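Local coordinates for uncharacterized protein (PDB 4H0A) that is of unknown function but belongs to the CAP family of cysteine-rich secretory proteins, joining a CAP domain to a CAP-associated N-terminal region, at residues R87-K99 with V166-A178. Numbering follows the deposited sequence.
Sequences REEIVSVYATGEK and VLSVRFLTKEMLA. With EDO (1,2-ethanediol), chain C.
Val93 and Phe171 form the middle rung of an antiparallel ladder, a worked example of how strands distant in sequence become sheet neighbours. Val93 N reaches Phe171 O at 2.8 Å and Phe171 N returns to Val93 O; Ala95 and Val169 repeat this reciprocal pair of hydrogen bonds, and Thr173 N to Val91 O closes one end. At the other end the bonding passes to a side chain: with chi1 at -169°, Thr96 OG1 swings opposite its own backbone N and donates to Leu167 O over 2.7 Å, lying in the carbonyl plane.

The tightly packed face carries Ser92, Tyr94 and Arg170. Ser92 OG sits 3.3 Å from Arg170 CD, and Arg170 CB lies at the Tyr94 ring edge. The arginine chain bends at chi3 (65°); NH1 pairs with Asp281 and NE binds Gln156, which should hold the guanidinium's orientation, and NH1 also meets O1 of a 1,2-ethanediol, probably from the crystallisation liquor, at 3.0 Å. A water bridges Tyr94 OH (2.8 Å) and Ser168 OG.

Close packing continues at Val91, against Thr173 and Met176, modelled as selenomethionine, whose selenium (SE) lies 4.2 Å from Val91 CG2. Thr173 N-caps the helix through a weak bond from Met176 N to OG1. The loose side holds exposed Glu89 and partly exposed Lys174 and Glu175, none packing across the contact.

These are central strands of a seven-stranded antiparallel sheet, flanked by 79-86 and 153-159. Helix 201-219 packs on Tyr94 and Thr96, and helix 282-290 on Tyr94 and Arg170, so the face joins the CAP-associated sheet to helices of the C-terminal half.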
loop_
_atom_site.group_PDB
_atom_site.type_symbol
_atom_site.label_atom_id
_atom_site.label_comp_id
_atom_site.label_asym_id
_atom_site.label_seq_id
_atom_site.Cartn_x
_atom_site.Cartn_y
_atom_site.Cartn_z
ATOM N N ARG A 87 7.690 -13.642 -14.127
ATOM C CA ARG A 87 8.217 -14.909 -14.650
ATOM C C ARG A 87 8.458 -15.887 -13.482
ATOM O O ARG A 87 9.481 -16.566 -13.440
ATOM C CB ARG A 87 9.490 -14.681 -15.490
ATOM C CG ARG A 87 9.263 -13.721 -16.658
ATOM C CD ARG A 87 10.501 -13.555 -17.527
ATOM N NE ARG A 87 10.680 -12.173 -17.984
ATOM C CZ ARG A 87 11.195 -11.176 -17.260
ATOM N NH1 ARG A 87 11.592 -11.386 -16.006
ATOM N NH2 ARG A 87 11.310 -9.959 -17.781
ATOM N N GLU A 88 7.525 -15.893 -12.500
ATOM C CA GLU A 88 7.549 -16.730 -11.297
ATOM C C GLU A 88 8.668 -16.351 -10.307
ATOM O O GLU A 88 8.752 -16.991 -9.264
ATOM C CB GLU A 88 7.644 -18.233 -11.646
ATOM C CG GLU A 88 6.582 -18.698 -12.629
ATOM C CD GLU A 88 6.584 -20.185 -12.923
ATOM O OE1 GLU A 88 7.483 -20.899 -12.419
ATOM O OE2 GLU A 88 5.683 -20.636 -13.670
ATOM N N GLU A 89 9.468 -15.294 -10.568
ATOM C CA GLU A 89 10.512 -14.842 -9.637
ATOM C C GLU A 89 9.921 -13.791 -8.739
ATOM O O GLU A 89 9.312 -12.858 -9.246
ATOM C CB GLU A 89 11.716 -14.255 -10.402
ATOM C CG GLU A 89 12.898 -13.916 -9.505
ATOM C CD GLU A 89 14.092 -13.320 -10.227
ATOM O OE1 GLU A 89 13.892 -12.414 -11.068
ATOM O OE2 GLU A 89 15.234 -13.728 -9.917
ATOM N N ILE A 90 10.152 -13.878 -7.425
ATOM C CA ILE A 90 9.653 -12.874 -6.495
ATOM C C ILE A 90 10.447 -11.578 -6.694
ATOM O O ILE A 90 11.679 -11.601 -6.604
ATOM C CB ILE A 90 9.747 -13.378 -5.038
ATOM C CG1 ILE A 90 8.844 -14.632 -4.834
ATOM C CG2 ILE A 90 9.363 -12.254 -4.040
ATOM C CD1 ILE A 90 9.164 -15.421 -3.522
ATOM N N VAL A 91 9.753 -10.461 -6.984
ATOM C CA VAL A 91 10.409 -9.152 -7.165
ATOM C C VAL A 91 10.011 -8.169 -6.054
ATOM O O VAL A 91 10.605 -7.097 -5.966
ATOM C CB VAL A 91 10.126 -8.534 -8.554
ATOM C CG1 VAL A 91 10.693 -9.412 -9.669
ATOM C CG2 VAL A 91 8.636 -8.284 -8.772
ATOM N N SER A 92 8.997 -8.502 -5.238
ATOM C CA SER A 92 8.556 -7.610 -4.181
ATOM C C SER A 92 7.760 -8.348 -3.144
ATOM O O SER A 92 7.031 -9.282 -3.490
ATOM C CB SER A 92 7.688 -6.504 -4.770
ATOM O OG SER A 92 7.205 -5.631 -3.768
ATOM N N VAL A 93 7.876 -7.918 -1.874
ATOM C CA VAL A 93 7.093 -8.478 -0.775
ATOM C C VAL A 93 6.679 -7.354 0.148
ATOM O O VAL A 93 7.542 -6.764 0.794
ATOM C CB VAL A 93 7.811 -9.592 0.037
ATOM C CG1 VAL A 93 6.882 -10.135 1.139
ATOM C CG2 VAL A 93 8.275 -10.728 -0.870
ATOM N N TYR A 94 5.378 -7.061 0.217
ATOM C CA TYR A 94 4.830 -6.124 1.196
ATOM C C TYR A 94 4.493 -6.984 2.414
ATOM O O TYR A 94 3.820 -7.993 2.236
ATOM C CB TYR A 94 3.594 -5.396 0.633
ATOM C CG TYR A 94 2.831 -4.640 1.698
ATOM C CD1 TYR A 94 3.252 -3.386 2.126
ATOM C CD2 TYR A 94 1.750 -5.225 2.352
ATOM C CE1 TYR A 94 2.580 -2.706 3.141
ATOM C CE2 TYR A 94 1.088 -4.566 3.382
ATOM C CZ TYR A 94 1.507 -3.308 3.775
ATOM O OH TYR A 94 0.844 -2.672 4.789
ATOM N N ALA A 95 4.976 -6.648 3.615
ATOM C CA ALA A 95 4.702 -7.485 4.790
ATOM C C ALA A 95 4.269 -6.671 5.975
ATOM O O ALA A 95 4.844 -5.622 6.240
ATOM C CB ALA A 95 5.951 -8.276 5.163
ATOM N N THR A 96 3.287 -7.169 6.730
ATOM C CA THR A 96 2.875 -6.522 7.976
ATOM C C THR A 96 2.227 -7.569 8.876
ATOM O O THR A 96 1.974 -8.686 8.433
ATOM C CB THR A 96 1.959 -5.316 7.707
ATOM O OG1 THR A 96 1.808 -4.575 8.927
ATOM C CG2 THR A 96 0.592 -5.702 7.138
ATOM N N GLY A 97 1.989 -7.204 10.122
ATOM C CA GLY A 97 1.324 -8.080 11.083
ATOM C C GLY A 97 2.090 -8.256 12.375
ATOM O O GLY A 97 3.208 -7.755 12.526
ATOM N N GLU A 98 1.489 -9.014 13.300
ATOM C CA GLU A 98 2.067 -9.270 14.618
ATOM C C GLU A 98 3.295 -10.182 14.574
ATOM O O GLU A 98 4.131 -10.078 15.472
ATOM C CB GLU A 98 1.010 -9.907 15.555
ATOM N N LYS A 99 3.382 -11.107 13.599
ATOM C CA LYS A 99 4.492 -12.064 13.536
ATOM C C LYS A 99 5.012 -12.219 12.106
ATOM O O LYS A 99 4.729 -13.211 11.438
ATOM C CB LYS A 99 4.030 -13.433 14.110
ATOM C CG LYS A 99 5.120 -14.501 14.292
ATOM C CD LYS A 99 6.084 -14.189 15.417
ATOM C CE LYS A 99 7.061 -15.316 15.654
ATOM N NZ LYS A 99 8.126 -14.936 16.622
ATOM N N VAL A 166 7.399 1.601 13.105
ATOM C CA VAL A 166 7.339 0.883 11.832
ATOM C C VAL A 166 6.004 0.115 11.740
ATOM O O VAL A 166 5.678 -0.680 12.628
ATOM C CB VAL A 166 8.548 -0.068 11.640
ATOM C CG1 VAL A 166 8.371 -0.940 10.384
ATOM C CG2 VAL A 166 9.849 0.721 11.570
ATOM N N LEU A 167 5.241 0.375 10.665
ATOM C CA LEU A 167 3.939 -0.248 10.425
ATOM C C LEU A 167 4.042 -1.445 9.509
ATOM O O LEU A 167 3.324 -2.434 9.678
ATOM C CB LEU A 167 2.995 0.772 9.772
ATOM C CG LEU A 167 2.704 2.036 10.580
ATOM C CD1 LEU A 167 2.084 3.094 9.692
ATOM C CD2 LEU A 167 1.813 1.725 11.781
ATOM N N SER A 168 4.879 -1.325 8.485
ATOM C CA SER A 168 5.015 -2.354 7.465
ATOM C C SER A 168 6.307 -2.135 6.698
ATOM O O SER A 168 6.907 -1.062 6.799
ATOM C CB SER A 168 3.813 -2.283 6.520
ATOM O OG SER A 168 3.637 -0.981 5.986
ATOM N N VAL A 169 6.767 -3.155 5.979
ATOM C CA VAL A 169 7.981 -3.052 5.161
ATOM C C VAL A 169 7.716 -3.694 3.819
ATOM O O VAL A 169 7.089 -4.754 3.763
ATOM C CB VAL A 169 9.219 -3.702 5.832
ATOM C CG1 VAL A 169 10.464 -3.558 4.946
ATOM C CG2 VAL A 169 9.467 -3.122 7.223
ATOM N N ARG A 170 8.205 -3.075 2.740
ATOM C CA ARG A 170 8.137 -3.676 1.419
ATOM C C ARG A 170 9.546 -3.838 0.919
ATOM O O ARG A 170 10.233 -2.832 0.741
ATOM C CB ARG A 170 7.297 -2.868 0.412
ATOM C CG ARG A 170 7.424 -3.418 -1.032
ATOM C CD ARG A 170 6.243 -3.055 -1.896
ATOM N NE ARG A 170 6.149 -1.611 -2.102
ATOM C CZ ARG A 170 5.093 -0.991 -2.619
ATOM N NH1 ARG A 170 4.031 -1.687 -3.017
ATOM N NH2 ARG A 170 5.093 0.327 -2.756
ATOM N N PHE A 171 10.000 -5.092 0.732
ATOM C CA PHE A 171 11.310 -5.357 0.134
ATOM C C PHE A 171 11.064 -5.511 -1.350
ATOM O O PHE A 171 10.122 -6.220 -1.715
ATOM C CB PHE A 171 11.971 -6.597 0.731
ATOM C CG PHE A 171 12.510 -6.385 2.125
ATOM C CD1 PHE A 171 11.727 -6.652 3.236
ATOM C CD2 PHE A 171 13.829 -5.987 2.326
ATOM C CE1 PHE A 171 12.241 -6.501 4.523
ATOM C CE2 PHE A 171 14.340 -5.836 3.612
ATOM C CZ PHE A 171 13.543 -6.090 4.702
ATOM N N LEU A 172 11.853 -4.852 -2.211
ATOM C CA LEU A 172 11.614 -4.952 -3.652
ATOM C C LEU A 172 12.862 -4.653 -4.474
ATOM O O LEU A 172 13.815 -4.054 -3.982
ATOM C CB LEU A 172 10.453 -4.026 -4.092
ATOM C CG LEU A 172 10.691 -2.496 -4.175
ATOM C CD1 LEU A 172 9.404 -1.790 -4.580
ATOM C CD2 LEU A 172 11.188 -1.915 -2.844
ATOM N N THR A 173 12.841 -5.090 -5.739
ATOM C CA THR A 173 13.956 -4.860 -6.654
ATOM C C THR A 173 13.866 -3.468 -7.250
ATOM O O THR A 173 12.809 -2.840 -7.227
ATOM C CB THR A 173 13.970 -5.902 -7.776
ATOM O OG1 THR A 173 12.809 -5.721 -8.583
ATOM C CG2 THR A 173 14.033 -7.329 -7.249
ATOM N N LYS A 174 14.971 -3.004 -7.823
ATOM C CA LYS A 174 15.005 -1.715 -8.507
ATOM C C LYS A 174 14.005 -1.650 -9.702
ATOM O O LYS A 174 13.420 -0.592 -9.938
ATOM C CB LYS A 174 16.425 -1.394 -8.987
ATOM C CG LYS A 174 17.048 -2.381 -9.967
ATOM C CD LYS A 174 18.547 -2.046 -10.150
ATOM C CE LYS A 174 19.265 -3.055 -11.009
ATOM N NZ LYS A 174 18.895 -2.946 -12.440
ATOM N N GLU A 175 13.732 -2.773 -10.389
ATOM C CA GLU A 175 12.787 -2.714 -11.526
ATOM C C GLU A 175 11.370 -2.569 -10.997
ATOM O O GLU A 175 10.619 -1.804 -11.594
ATOM C CB GLU A 175 12.898 -3.842 -12.584
ATOM C CG GLU A 175 13.628 -5.106 -12.190
ATOM C CD GLU A 175 15.130 -5.021 -11.985
ATOM O OE1 GLU A 175 15.842 -4.515 -12.882
ATOM O OE2 GLU A 175 15.587 -5.428 -10.893
HETATM N N MSE A 176 11.015 -3.178 -9.833
HETATM C CA MSE A 176 9.678 -2.952 -9.276
HETATM C C MSE A 176 9.564 -1.502 -8.820
HETATM O O MSE A 176 8.536 -0.866 -9.033
HETATM C CB MSE A 176 9.378 -3.901 -8.086
HETATM C CG MSE A 176 7.979 -3.724 -7.507
HETATM SE SE MSE A 176 6.681 -4.613 -8.633
HETATM C CE MSE A 176 5.933 -3.206 -9.531
ATOM N N LEU A 177 10.606 -0.994 -8.177
ATOM C CA LEU A 177 10.626 0.381 -7.693
ATOM C C LEU A 177 10.441 1.381 -8.866
ATOM O O LEU A 177 9.650 2.311 -8.746
ATOM C CB LEU A 177 11.961 0.627 -6.960
ATOM C CG LEU A 177 12.071 1.848 -6.084
ATOM C CD1 LEU A 177 11.102 1.809 -4.932
ATOM C CD2 LEU A 177 13.477 1.961 -5.528
ATOM N N ALA A 178 11.098 1.149 -10.013
ATOM C CA ALA A 178 10.927 2.021 -11.192
ATOM C C ALA A 178 9.498 1.930 -11.751
ATOM O O ALA A 178 8.939 2.931 -12.199
ATOM C CB ALA A 178 11.914 1.640 -12.285
HETATM C C1 EDO C . 1.951 -4.425 -3.503
HETATM O O1 EDO C . 3.212 -4.540 -2.869
HETATM C C2 EDO C . 2.226 -4.768 -4.991
HETATM O O2 EDO C . 1.051 -4.637 -5.757
HETATM O O HOH W 1 0.992 0.035 5.257
#